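Long-range contact in EccC5 (PDB 7B9F), which probably acts as the FtsK/SpoIIIE-type ATPase component of a mycobacterial ESX-5 (type VII) secretion system, helping to drive protein export: residues Val213-Tyr221 with Leu300-Thr308. Numbering follows the deposited sequence.
Sequences VSLLVEPWY and LFAGRGSFT
The carbonyl oxygen of L216 is approached by two groups from 300-308. The backbone N of F307 donates to it at 3.2 Å between F307 N and L216 O, with an N-H...O angle of 154° and the donor tilted 26° from the carbonyl plane. R304 NH2 lies near the same oxygen, and R304 NH1 near E218 O, but neither N-H points well enough at its carbonyl oxygen to count as a hydrogen bond; the E218 approach is doubtful, and electrostatic attraction is only possible. L215 O and L216 O lie at the guanidinium edge, whereas the carbonyl carbon of E218 sits over one face. A bend at chi3 (-67°) brings the end of the arginine to the turn 215-219, and its aliphatic part crosses P219 at about a right angle, with R304 CD 3.7 Å from P219 CB. This turn joins strands 209-214 and 220-224, respectively an outermost strand and an inner strand of the chain's mixed sheet; 300-308 belongs to the irregular loop between strands 282-287 and 322-328. Across the base of the turn, Y221 OH donates to S214 O at 2.7 Å, tying the two strand ends together. L216 CB makes an apolar contact with F307 CB at 3.8 Å, and L216 CD1 lies over one face of the phenyl ring. Separately, the V217 CG1 methyl rests against the backbone carbonyl oxygen of F307, 3.9 Å from F307 O. L215 points away from the loop and packs on H322 and V324 of strand 322-328. The E218 carboxylate is held outside the two segments, by salt bridges from OE2 to R379 and from OE1 to R363.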
loop_
_atom_site.group_PDB
_atom_site.type_symbol
_atom_site.label_atom_id
_atom_site.label_comp_id
_atom_site.label_asym_id
_atom_site.label_seq_id
_atom_site.Cartn_x
_atom_site.Cartn_y
_atom_site.Cartn_z
ATOM N N VAL C 213 -0.025 37.356 -10.105
ATOM C CA VAL C 213 -0.602 38.689 -10.138
ATOM C C VAL C 213 0.541 39.686 -10.079
ATOM O O VAL C 213 1.372 39.622 -9.169
ATOM C CB VAL C 213 -1.577 38.898 -8.971
ATOM C CG1 VAL C 213 -1.771 40.356 -8.694
ATOM C CG2 VAL C 213 -2.898 38.250 -9.285
ATOM N N SER C 214 0.598 40.592 -11.043
ATOM C CA SER C 214 1.704 41.534 -11.131
ATOM C C SER C 214 1.388 42.775 -10.318
ATOM O O SER C 214 0.355 43.413 -10.529
ATOM C CB SER C 214 1.983 41.924 -12.573
ATOM O OG SER C 214 2.943 42.960 -12.607
ATOM N N LEU C 215 2.280 43.120 -9.400
ATOM C CA LEU C 215 2.069 44.297 -8.578
ATOM C C LEU C 215 2.310 45.586 -9.338
ATOM O O LEU C 215 1.863 46.644 -8.892
ATOM C CB LEU C 215 2.979 44.248 -7.360
ATOM C CG LEU C 215 2.736 43.099 -6.392
ATOM C CD1 LEU C 215 3.376 43.420 -5.078
ATOM C CD2 LEU C 215 1.257 42.850 -6.202
ATOM N N LEU C 216 3.004 45.529 -10.464
ATOM C CA LEU C 216 3.404 46.739 -11.161
ATOM C C LEU C 216 2.412 47.195 -12.217
ATOM O O LEU C 216 2.625 48.249 -12.819
ATOM C CB LEU C 216 4.769 46.538 -11.813
ATOM C CG LEU C 216 5.910 46.140 -10.888
ATOM C CD1 LEU C 216 7.169 45.942 -11.688
ATOM C CD2 LEU C 216 6.112 47.205 -9.843
ATOM N N VAL C 217 1.338 46.452 -12.462
ATOM C CA VAL C 217 0.417 46.789 -13.540
ATOM C C VAL C 217 -0.892 47.373 -13.054
ATOM O O VAL C 217 -1.663 47.880 -13.882
ATOM C CB VAL C 217 0.137 45.572 -14.442
ATOM C CG1 VAL C 217 1.429 45.007 -14.965
ATOM C CG2 VAL C 217 -0.618 44.532 -13.667
ATOM N N GLU C 218 -1.186 47.320 -11.761
ATOM C CA GLU C 218 -2.464 47.832 -11.308
ATOM C C GLU C 218 -2.293 48.704 -10.077
ATOM O O GLU C 218 -1.401 48.460 -9.266
ATOM C CB GLU C 218 -3.433 46.691 -10.987
ATOM C CG GLU C 218 -3.941 45.940 -12.194
ATOM C CD GLU C 218 -4.825 46.776 -13.103
ATOM O OE1 GLU C 218 -5.352 47.824 -12.670
ATOM O OE2 GLU C 218 -5.000 46.371 -14.268
ATOM N N PRO C 219 -3.116 49.740 -9.924
ATOM C CA PRO C 219 -3.053 50.540 -8.696
ATOM C C PRO C 219 -3.419 49.774 -7.452
ATOM O O PRO C 219 -2.875 50.062 -6.381
ATOM C CB PRO C 219 -4.039 51.679 -8.972
ATOM C CG PRO C 219 -4.266 51.669 -10.417
ATOM C CD PRO C 219 -4.099 50.275 -10.871
ATOM N N TRP C 220 -4.326 48.812 -7.554
ATOM C CA TRP C 220 -4.727 48.022 -6.405
ATOM C C TRP C 220 -5.396 46.758 -6.894
ATOM O O TRP C 220 -5.819 46.664 -8.044
ATOM C CB TRP C 220 -5.663 48.795 -5.478
ATOM C CG TRP C 220 -6.982 49.151 -6.056
ATOM C CD1 TRP C 220 -8.069 48.349 -6.185
ATOM C CD2 TRP C 220 -7.369 50.427 -6.549
ATOM N NE1 TRP C 220 -9.105 49.040 -6.746
ATOM C CE2 TRP C 220 -8.698 50.325 -6.975
ATOM C CE3 TRP C 220 -6.719 51.649 -6.669
ATOM C CZ2 TRP C 220 -9.382 51.390 -7.522
ATOM C CZ3 TRP C 220 -7.400 52.702 -7.215
ATOM C CH2 TRP C 220 -8.716 52.570 -7.631
ATOM N N TYR C 221 -5.497 45.794 -6.002
ATOM C CA TYR C 221 -6.334 44.632 -6.207
ATOM C C TYR C 221 -7.277 44.524 -5.029
ATOM O O TYR C 221 -6.964 44.965 -3.926
ATOM C CB TYR C 221 -5.514 43.366 -6.345
ATOM C CG TYR C 221 -4.669 43.352 -7.578
ATOM C CD1 TYR C 221 -3.397 43.879 -7.571
ATOM C CD2 TYR C 221 -5.147 42.818 -8.757
ATOM C CE1 TYR C 221 -2.625 43.872 -8.697
ATOM C CE2 TYR C 221 -4.382 42.809 -9.889
ATOM C CZ TYR C 221 -3.123 43.339 -9.853
ATOM O OH TYR C 221 -2.351 43.329 -10.983
ATOM N N LEU C 300 3.580 61.749 -0.778
ATOM C CA LEU C 300 3.861 62.922 -1.593
ATOM C C LEU C 300 4.107 62.572 -3.054
ATOM O O LEU C 300 4.488 63.446 -3.835
ATOM C CB LEU C 300 5.045 63.693 -1.000
ATOM C CG LEU C 300 6.432 63.056 -0.858
ATOM C CD1 LEU C 300 7.295 63.119 -2.116
ATOM C CD2 LEU C 300 7.160 63.679 0.321
ATOM N N PHE C 301 3.888 61.317 -3.434
ATOM C CA PHE C 301 4.082 60.842 -4.794
ATOM C C PHE C 301 2.969 61.365 -5.700
ATOM O O PHE C 301 2.095 62.131 -5.289
ATOM C CB PHE C 301 4.098 59.316 -4.816
ATOM C CG PHE C 301 5.288 58.695 -4.141
ATOM C CD1 PHE C 301 6.412 59.437 -3.829
ATOM C CD2 PHE C 301 5.262 57.358 -3.790
ATOM C CE1 PHE C 301 7.494 58.845 -3.203
ATOM C CE2 PHE C 301 6.336 56.762 -3.168
ATOM C CZ PHE C 301 7.451 57.504 -2.871
ATOM N N ALA C 302 3.006 60.945 -6.958
ATOM C CA ALA C 302 1.959 61.257 -7.915
ATOM C C ALA C 302 1.118 60.019 -8.200
ATOM O O ALA C 302 1.361 58.935 -7.672
ATOM C CB ALA C 302 2.561 61.809 -9.207
ATOM N N GLY C 303 0.107 60.191 -9.048
ATOM C CA GLY C 303 -0.623 59.048 -9.559
ATOM C C GLY C 303 0.264 58.186 -10.432
ATOM O O GLY C 303 1.222 58.658 -11.038
ATOM N N ARG C 304 -0.053 56.901 -10.490
ATOM C CA ARG C 304 0.910 55.939 -11.000
ATOM C C ARG C 304 0.892 55.838 -12.517
ATOM O O ARG C 304 -0.156 55.987 -13.152
ATOM C CB ARG C 304 0.659 54.560 -10.428
ATOM C CG ARG C 304 -0.644 53.978 -10.812
ATOM C CD ARG C 304 -0.685 52.678 -10.155
ATOM N NE ARG C 304 0.321 51.820 -10.752
ATOM C CZ ARG C 304 0.740 50.687 -10.215
ATOM N NH1 ARG C 304 0.248 50.281 -9.060
ATOM N NH2 ARG C 304 1.662 49.962 -10.829
ATOM N N GLY C 305 2.070 55.622 -13.092
ATOM C CA GLY C 305 2.178 55.117 -14.443
ATOM C C GLY C 305 2.331 53.613 -14.417
ATOM O O GLY C 305 3.255 53.101 -13.781
ATOM N N SER C 306 1.435 52.896 -15.087
ATOM C CA SER C 306 1.512 51.445 -15.127
ATOM C C SER C 306 2.740 50.992 -15.905
ATOM O O SER C 306 3.215 51.675 -16.812
ATOM C CB SER C 306 0.256 50.873 -15.764
ATOM O OG SER C 306 -0.893 51.397 -15.137
ATOM N N PHE C 307 3.263 49.830 -15.533
ATOM C CA PHE C 307 4.501 49.306 -16.107
ATOM C C PHE C 307 4.154 48.431 -17.301
ATOM O O PHE C 307 3.773 47.271 -17.140
ATOM C CB PHE C 307 5.273 48.527 -15.052
ATOM C CG PHE C 307 6.648 48.108 -15.475
ATOM C CD1 PHE C 307 6.862 46.892 -16.102
ATOM C CD2 PHE C 307 7.736 48.922 -15.217
ATOM C CE1 PHE C 307 8.132 46.507 -16.477
ATOM C CE2 PHE C 307 9.009 48.540 -15.588
ATOM C CZ PHE C 307 9.206 47.334 -16.220
ATOM N N THR C 308 4.303 48.974 -18.504
ATOM C CA THR C 308 4.001 48.227 -19.723
ATOM C C THR C 308 5.026 47.129 -19.976
ATOM O O THR C 308 4.967 46.433 -20.988
ATOM C CB THR C 308 3.954 49.144 -20.956
ATOM O OG1 THR C 308 5.178 49.881 -21.050
ATOM C CG2 THR C 308 2.791 50.113 -20.860
#